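Local coordinates for N-acetylneuraminic acid outer membrane channel protein NanC (PDB 2WJR), which forms a monomeric, weakly anion-selective beta-barrel channel in the outer membrane of Escherichia coli through which N-acetylneuraminic acid enters the cell, at residues A[1-5]-A[17-22]; A[114-118]-A[154-158]. The protein carries 1 engineered substitution. All coordinates share one frame. Numbering follows the deposited sequence.

Interaction 1. Residues A[1-5]-A[17-22]. Engineered in segment 1-5: Ala1 (natural residue Thr).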
ATOM      1  N   ALA A   1     -11.816 -12.358   0.198  1.00 30.08           N
ATOM      2  CA  ALA A   1     -12.090 -11.448   1.334  1.00 30.16           C
ATOM      3  C   ALA A   1     -12.466 -10.099   0.770  1.00 30.21           C
ATOM      4  O   ALA A   1     -12.004  -9.728  -0.309  1.00 31.48           O
ATOM      5  CB  ALA A   1     -10.867 -11.328   2.246  1.00 27.63           C
ATOM      6  N   LEU A   2     -13.341  -9.398   1.478  1.00 30.01           N
ATOM      7  CA  LEU A   2     -13.781  -8.084   1.093  1.00 29.57           C
ATOM      8  C   LEU A   2     -13.332  -7.161   2.191  1.00 28.65           C
ATOM      9  O   LEU A   2     -13.566  -7.434   3.349  1.00 28.50           O
ATOM     10  CB  LEU A   2     -15.302  -8.057   0.975  1.00 30.46           C
ATOM     11  CG  LEU A   2     -16.033  -6.725   0.801  1.00 31.48           C
ATOM     12  CD1 LEU A   2     -15.702  -6.075  -0.512  1.00 33.64           C
ATOM     13  CD2 LEU A   2     -17.544  -6.964   0.896  1.00 33.27           C
ATOM     14  N   ASP A   3     -12.672  -6.071   1.821  1.00 27.49           N
ATOM     15  CA  ASP A   3     -12.204  -5.097   2.798  1.00 26.45           C
ATOM     16  C   ASP A   3     -12.814  -3.744   2.443  1.00 25.39           C
ATOM     17  O   ASP A   3     -12.815  -3.340   1.272  1.00 24.59           O
ATOM     18  CB  ASP A   3     -10.674  -5.028   2.771  1.00 26.71           C
ATOM     19  CG  ASP A   3     -10.089  -4.296   3.967  1.00 27.14           C
ATOM     20  OD1 ASP A   3     -10.191  -3.049   4.054  1.00 28.65           O
ATOM     21  OD2 ASP A   3      -9.474  -4.971   4.808  1.00 31.04           O
ATOM     22  N   VAL A   4     -13.324  -3.056   3.458  1.00 24.89           N
ATOM     23  CA  VAL A   4     -13.908  -1.719   3.320  1.00 24.69           C
ATOM     24  C   VAL A   4     -13.181  -0.829   4.321  1.00 24.00           C
ATOM     25  O   VAL A   4     -13.046  -1.194   5.480  1.00 23.61           O
ATOM     26  CB  VAL A   4     -15.424  -1.719   3.632  1.00 25.41           C
ATOM     27  CG1 VAL A   4     -15.996  -0.318   3.471  1.00 26.46           C
ATOM     28  CG2 VAL A   4     -16.170  -2.702   2.712  1.00 26.23           C
ATOM     29  N   ARG A   5     -12.683   0.316   3.881  1.00 23.88           N
ATOM     30  CA  ARG A   5     -11.863   1.145   4.756  1.00 23.93           C
ATOM     31  C   ARG A   5     -12.158   2.597   4.511  1.00 23.81           C
ATOM     32  O   ARG A   5     -12.247   3.022   3.378  1.00 24.98           O
ATOM     33  CB  ARG A   5     -10.365   0.886   4.519  1.00 24.02           C
ATOM     34  CG  ARG A   5      -9.458   1.505   5.561  1.00 22.88           C
ATOM     35  CD  ARG A   5      -7.988   1.336   5.210  1.00 22.18           C
ATOM     36  NE  ARG A   5      -7.652   2.082   4.012  1.00 21.27           N
ATOM     37  CZ  ARG A   5      -6.525   1.960   3.323  1.00 22.64           C
ATOM     38  NH1 ARG A   5      -5.588   1.115   3.706  1.00 21.81           N
ATOM     39  NH2 ARG A   5      -6.334   2.694   2.242  1.00 23.92           N
ATOM     40  N   THR A  17     -11.793   6.468   0.790  1.00 28.34           N
ATOM     41  CA  THR A  17     -12.420   5.172   1.017  1.00 28.29           C
ATOM     42  C   THR A  17     -11.799   4.161   0.082  1.00 27.21           C
ATOM     43  O   THR A  17     -11.522   4.455  -1.088  1.00 28.36           O
ATOM     44  CB  THR A  17     -13.972   5.206   0.849  1.00 27.87           C
ATOM     45  OG1 THR A  17     -14.308   5.344  -0.524  1.00 32.32           O
ATOM     46  CG2 THR A  17     -14.573   6.362   1.612  1.00 28.34           C
ATOM     47  N   ARG A  18     -11.526   2.984   0.623  1.00 26.10           N
ATOM     48  CA  ARG A  18     -11.023   1.895  -0.155  1.00 25.59           C
ATOM     49  C   ARG A  18     -12.008   0.744  -0.060  1.00 25.22           C
ATOM     50  O   ARG A  18     -12.501   0.401   1.016  1.00 24.71           O
ATOM     51  CB  ARG A  18      -9.638   1.444   0.328  1.00 25.32           C
ATOM     52  CG  ARG A  18      -9.004   0.397  -0.604  1.00 25.37           C
ATOM     53  CD  ARG A  18      -7.696  -0.155  -0.073  1.00 24.38           C
ATOM     54  NE  ARG A  18      -7.889  -0.897   1.161  1.00 24.32           N
ATOM     55  CZ  ARG A  18      -6.925  -1.515   1.837  1.00 24.74           C
ATOM     56  NH1 ARG A  18      -5.667  -1.499   1.407  1.00 26.71           N
ATOM     57  NH2 ARG A  18      -7.218  -2.167   2.949  1.00 24.25           N
ATOM     58  N   LEU A  19     -12.283   0.166  -1.209  1.00 25.53           N
ATOM     59  CA  LEU A  19     -13.056  -1.058  -1.299  1.00 26.42           C
ATOM     60  C   LEU A  19     -12.167  -2.055  -1.997  1.00 25.24           C
ATOM     61  O   LEU A  19     -11.703  -1.799  -3.104  1.00 25.29           O
ATOM     62  CB  LEU A  19     -14.330  -0.809  -2.092  1.00 26.99           C
ATOM     63  CG  LEU A  19     -15.608  -0.447  -1.305  1.00 30.10           C
ATOM     64  CD1 LEU A  19     -16.221  -1.736  -0.764  1.00 34.41           C
ATOM     65  CD2 LEU A  19     -15.402   0.560  -0.178  1.00 33.42           C
ATOM     66  N   LYS A  20     -11.924  -3.192  -1.356  1.00 25.15           N
ATOM     67  CA  LYS A  20     -10.902  -4.107  -1.838  1.00 25.16           C
ATOM     68  C   LYS A  20     -11.371  -5.550  -1.766  1.00 25.19           C
ATOM     69  O   LYS A  20     -11.900  -5.972  -0.760  1.00 25.84           O
ATOM     70  CB  LYS A  20      -9.651  -3.938  -0.991  1.00 25.09           C
ATOM     71  CG  LYS A  20      -8.471  -4.775  -1.428  1.00 27.10           C
ATOM     72  CD  LYS A  20      -7.257  -4.430  -0.605  1.00 30.98           C
ATOM     73  CE  LYS A  20      -6.035  -5.193  -1.051  1.00 34.28           C
ATOM     74  NZ  LYS A  20      -4.968  -5.116  -0.017  1.00 38.15           N
ATOM     75  N   VAL A  21     -11.160  -6.292  -2.841  1.00 25.58           N
ATOM     76  CA  VAL A  21     -11.492  -7.709  -2.862  1.00 26.01           C
ATOM     77  C   VAL A  21     -10.239  -8.474  -3.206  1.00 25.95           C
ATOM     78  O   VAL A  21      -9.592  -8.210  -4.226  1.00 25.77           O
ATOM     79  CB  VAL A  21     -12.630  -8.036  -3.856  1.00 26.27           C
ATOM     80  CG1 VAL A  21     -13.941  -7.458  -3.352  1.00 26.81           C
ATOM     81  CG2 VAL A  21     -12.333  -7.470  -5.237  1.00 27.35           C
ATOM     82  N   SER A  22      -9.888  -9.421  -2.349  1.00 26.11           N
ATOM     83  CA  SER A  22      -8.682 -10.214  -2.566  1.00 26.97           C
ATOM     84  C   SER A  22      -8.907 -11.702  -2.287  1.00 26.77           C
ATOM     85  O   SER A  22      -9.717 -12.066  -1.435  1.00 26.28           O
ATOM     86  CB  SER A  22      -7.548  -9.712  -1.682  1.00 26.68           C
ATOM     87  OG  SER A  22      -7.898  -9.850  -0.323  1.00 31.46           O
TER
HETATM   88  O   HOH W   1     -10.377  -1.543   2.093  1.00 26.02           O

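Interaction 2. Residues A[114-118]-A[154-158]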
ATOM      1  N   GLN A 114       5.073  12.935 -18.156  1.00 24.31           N
ATOM      2  CA  GLN A 114       4.631  14.087 -17.388  1.00 23.70           C
ATOM      3  C   GLN A 114       5.759  15.093 -17.320  1.00 22.85           C
ATOM      4  O   GLN A 114       6.939  14.727 -17.340  1.00 22.20           O
ATOM      5  CB  GLN A 114       4.232  13.718 -15.950  1.00 23.75           C
ATOM      6  CG  GLN A 114       2.936  12.924 -15.819  1.00 24.24           C
ATOM      7  CD  GLN A 114       2.741  12.355 -14.433  1.00 24.18           C
ATOM      8  OE1 GLN A 114       3.563  11.559 -13.950  1.00 23.12           O
ATOM      9  NE2 GLN A 114       1.660  12.740 -13.795  1.00 26.48           N
ATOM     10  N   GLN A 115       5.372  16.355 -17.188  1.00 23.12           N
ATOM     11  CA  GLN A 115       6.351  17.426 -17.058  1.00 23.08           C
ATOM     12  C   GLN A 115       7.185  17.257 -15.779  1.00 22.15           C
ATOM     13  O   GLN A 115       6.652  17.189 -14.657  1.00 21.93           O
ATOM     14  CB  GLN A 115       5.679  18.798 -17.071  1.00 22.97           C
ATOM     15  CG  GLN A 115       6.726  19.910 -17.119  1.00 22.90           C
ATOM     16  CD  GLN A 115       6.162  21.312 -16.952  1.00 24.08           C
ATOM     17  OE1 GLN A 115       6.620  22.243 -17.622  1.00 23.47           O
ATOM     18  NE2 GLN A 115       5.225  21.487 -16.027  1.00 22.26           N
ATOM     19  N   ASP A 116       8.502  17.217 -15.961  1.00 21.52           N
ATOM     20  CA  ASP A 116       9.424  17.132 -14.831  1.00 21.70           C
ATOM     21  C   ASP A 116       9.800  18.491 -14.252  1.00 22.27           C
ATOM     22  O   ASP A 116       9.296  19.534 -14.683  1.00 21.97           O
ATOM     23  CB  ASP A 116      10.642  16.247 -15.173  1.00 21.63           C
ATOM     24  CG  ASP A 116      11.703  16.933 -16.021  1.00 23.59           C
ATOM     25  OD1 ASP A 116      11.684  18.184 -16.233  1.00 22.95           O
ATOM     26  OD2 ASP A 116      12.589  16.175 -16.470  1.00 25.08           O
ATOM     27  N   LEU A 117      10.656  18.475 -13.237  1.00 23.01           N
ATOM     28  CA  LEU A 117      10.975  19.697 -12.497  1.00 23.57           C
ATOM     29  C   LEU A 117      11.668  20.750 -13.382  1.00 23.72           C
ATOM     30  O   LEU A 117      11.595  21.925 -13.069  1.00 23.72           O
ATOM     31  CB  LEU A 117      11.866  19.386 -11.306  1.00 23.85           C
ATOM     32  CG  LEU A 117      11.192  18.682 -10.141  1.00 23.20           C
ATOM     33  CD1 LEU A 117      12.265  18.153  -9.176  1.00 26.12           C
ATOM     34  CD2 LEU A 117      10.286  19.632  -9.446  1.00 26.24           C
ATOM     35  N   SER A 118      12.323  20.290 -14.445  1.00 23.88           N
ATOM     36  CA  SER A 118      13.033  21.183 -15.363  0.50 24.57           C
ATOM     37  C   SER A 118      12.130  21.668 -16.502  1.00 25.14           C
ATOM     38  O   SER A 118      12.568  22.450 -17.355  1.00 25.82           O
ATOM     39  CB  SER A 118      14.267  20.484 -15.919  0.50 24.32           C
ATOM     40  OG  SER A 118      15.147  20.120 -14.863  0.50 23.83           O
ATOM     41  N   ASN A 154      13.757   9.672 -11.873  1.00 22.49           N
ATOM     42  CA  ASN A 154      13.995  10.805 -12.791  1.00 22.54           C
ATOM     43  C   ASN A 154      13.807  12.143 -12.075  1.00 23.11           C
ATOM     44  O   ASN A 154      13.718  12.184 -10.849  1.00 22.70           O
ATOM     45  CB  ASN A 154      13.086  10.653 -14.012  1.00 21.80           C
ATOM     46  CG  ASN A 154      13.495   9.505 -14.891  1.00 21.82           C
ATOM     47  OD1 ASN A 154      14.685   9.269 -15.088  1.00 24.07           O
ATOM     48  ND2 ASN A 154      12.515   8.769 -15.431  1.00 25.18           N
ATOM     49  N   ASP A 155      13.733  13.252 -12.819  1.00 23.05           N
ATOM     50  CA  ASP A 155      13.791  14.580 -12.195  1.00 23.77           C
ATOM     51  C   ASP A 155      12.430  15.059 -11.714  1.00 23.33           C
ATOM     52  O   ASP A 155      11.863  16.007 -12.249  1.00 23.34           O
ATOM     53  CB  ASP A 155      14.425  15.588 -13.181  1.00 24.21           C
ATOM     54  CG  ASP A 155      14.637  16.953 -12.573  1.00 26.95           C
ATOM     55  OD1 ASP A 155      14.667  17.063 -11.321  1.00 24.94           O
ATOM     56  OD2 ASP A 155      14.781  17.930 -13.369  1.00 28.28           O
ATOM     57  N   TYR A 156      11.916  14.383 -10.692  1.00 23.12           N
ATOM     58  CA  TYR A 156      10.648  14.699 -10.069  1.00 22.83           C
ATOM     59  C   TYR A 156      10.806  14.748  -8.573  1.00 22.94           C
ATOM     60  O   TYR A 156      11.837  14.351  -8.040  1.00 23.31           O
ATOM     61  CB  TYR A 156       9.614  13.633 -10.411  1.00 23.02           C
ATOM     62  CG  TYR A 156       9.298  13.528 -11.874  1.00 21.36           C
ATOM     63  CD1 TYR A 156       8.290  14.299 -12.441  1.00 20.08           C
ATOM     64  CD2 TYR A 156       9.976  12.651 -12.679  1.00 21.39           C
ATOM     65  CE1 TYR A 156       7.994  14.207 -13.793  1.00 20.31           C
ATOM     66  CE2 TYR A 156       9.680  12.534 -14.007  1.00 20.21           C
ATOM     67  CZ  TYR A 156       8.686  13.331 -14.561  1.00 21.20           C
ATOM     68  OH  TYR A 156       8.398  13.185 -15.883  1.00 21.63           O
ATOM     69  N   ARG A 157       9.777  15.216  -7.886  1.00 22.39           N
ATOM     70  CA  ARG A 157       9.824  15.260  -6.443  1.00 23.19           C
ATOM     71  C   ARG A 157       8.491  14.882  -5.836  1.00 23.15           C
ATOM     72  O   ARG A 157       7.459  14.993  -6.477  1.00 22.83           O
ATOM     73  CB  ARG A 157      10.256  16.652  -5.953  1.00 23.64           C
ATOM     74  CG  ARG A 157       9.231  17.735  -6.205  1.00 25.59           C
ATOM     75  CD  ARG A 157       9.715  19.084  -5.638  1.00 29.62           C
ATOM     76  NE  ARG A 157       8.731  20.150  -5.766  1.00 29.85           N
ATOM     77  CZ  ARG A 157       7.663  20.321  -4.987  1.00 33.22           C
ATOM     78  NH1 ARG A 157       6.857  21.361  -5.195  1.00 34.70           N
ATOM     79  NH2 ARG A 157       7.384  19.472  -4.002  1.00 35.05           N
ATOM     80  N   TYR A 158       8.541  14.448  -4.579  1.00 22.93           N
ATOM     81  CA  TYR A 158       7.354  14.281  -3.766  1.00 22.97           C
ATOM     82  C   TYR A 158       6.974  15.618  -3.142  1.00 23.43           C
ATOM     83  O   TYR A 158       7.738  16.605  -3.188  1.00 24.90           O
ATOM     84  CB  TYR A 158       7.609  13.204  -2.684  1.00 22.47           C
ATOM     85  CG  TYR A 158       7.804  11.845  -3.313  1.00 22.02           C
ATOM     86  CD1 TYR A 158       9.074  11.281  -3.437  1.00 21.83           C
ATOM     87  CD2 TYR A 158       6.732  11.155  -3.865  1.00 21.88           C
ATOM     88  CE1 TYR A 158       9.267  10.053  -4.049  1.00 22.09           C
ATOM     89  CE2 TYR A 158       6.913   9.914  -4.489  1.00 22.44           C
ATOM     90  CZ  TYR A 158       8.184   9.369  -4.586  1.00 23.05           C
ATOM     91  OH  TYR A 158       8.415   8.123  -5.181  1.00 21.33           O
TER
HETATM   92  O   HOH W   2      13.278  13.516 -15.675  1.00 23.46           O
HETATM   93  O   HOH W   3      15.659  17.311 -15.704  1.00 35.35           O

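Interaction 1. Residues A[1-5]-A[17-22]
At Thr17, within strand 14-24, CA lies 3.2 Å from Arg5 O in a CA-H...O contact, the first of several along 17-22, while its hydroxyl is hydrogen-bonded to Thr37 on the next strand. Arg18 forms a hydrogen-bonded antiparallel pair with Arg5: Arg18 N to Arg5 O is 2.8 Å and Arg5 N to Arg18 O 2.9 Å. Both side chains rise from the same face, and their guanidinium groups stack nearly parallel, centres 3.8 Å apart and planes at 16°. Asp3 probably offsets part of this concentration of positive charge: Arg18 NH2 makes a salt bridge to Asp3 OD1 through a weak hydrogen bond (3.3 Å). A water also joins the two residues, accepting from Arg18 NE (2.7 Å) and donating to Asp3 OD1 (2.5 Å). Asp3 OD1 is also bonded to the Tyr183 hydroxyl. On the other face, Leu19 reaches Val4, with CD1 3.6 Å from Val4 CG2. Lys20 then returns to the charged face and pairs with Asp3 through two backbone bonds, Asp3 N to Lys20 O at 2.7 Å and Lys20 N to Asp3 O at 2.8 Å. Val21 CG1 packs 3.6 Å from Leu2 CD1, extending the apolar surface of Leu19 and Val4. Ser22 ends the ladder, its N 3.0 Å from O of the engineered Ala1, whose own N lies 2.7 Å from Ser22 O. With one polar and one aliphatic face, this is the antiparallel hairpin pairing of a transmembrane beta-barrel, in keeping with a porin wall between channel and lipid.

Interaction 2. Residues A[114-118]-A[154-158]
Three direct hydrogen bonds tie 114-118 to 154-158, and each uses a different combination of groups. Between backbones, Leu117 N donates almost linearly to Asp155 O (2.9 Å, 173°); Asp155 is the centre of an inverse gamma turn. The Tyr156 hydroxyl donates a hydrogen bond to the backbone carbonyl of Gln114, OH to O 2.6 Å, and Ser118 OG meets Asp155 OD2 at 2.7 Å. Asp116 forms an Asx turn, its OD1 accepting from Ser118 N at 2.8 Å and also from the backbone N of Asp120.

Water handles the approach of two carboxylates, Asp116 OD2 and Asp155 OD2, which lie 4.2 Å apart. One water donates to Asp155 OD2 (2.6 Å) and weakly to Asp116 OD2 (3.4 Å); another links Asp116 OD2 to Asp155 N, each bond 2.9 Å.

Nonpolar contact centres on the Tyr156 ring, where Asp116 CB sits over the face in a CH-pi contact, 3.8 Å from the centroid. Leu117 lies along 154-158, CD1 3.8 Å from Tyr156 C and CD2 3.9 Å from Arg157 CD.

Both segments are extracellular. Residues 114-118 form the first strand and part of the turn of a small hairpin, strand 114-115 pairing with strand 121-122, against which Tyr156 also rests; residues 154-158 belong to the loop joining barrel strands 141-152 and 164-174, and Arg157 ties that loop by a salt bridge to Asp199 at the start of strand 198-212.

How the interactions relate
Interactions 1 and 2 lie on opposite sides of the chain's centre, nearest atoms about 17 Å apart, and share no element: one joins strands 2-9 and 14-24, the other the 114-118 hairpin and the loop after strand 141-152. Both are surface contacts, one in the transmembrane wall, the other among extracellular loops, though Tyr156 there is buried. Within the wall, a regular backbone ladder leaves one face charged and the other aliphatic. Between the loops, the touching parts run in directions 102° apart, and one backbone hydrogen bond, individual side chains and waters do the joining. Asp3 is shared between the Tyr183 hydroxyl and, weakly, Arg18; Asp116 and Asp155 lie close together with waters between them.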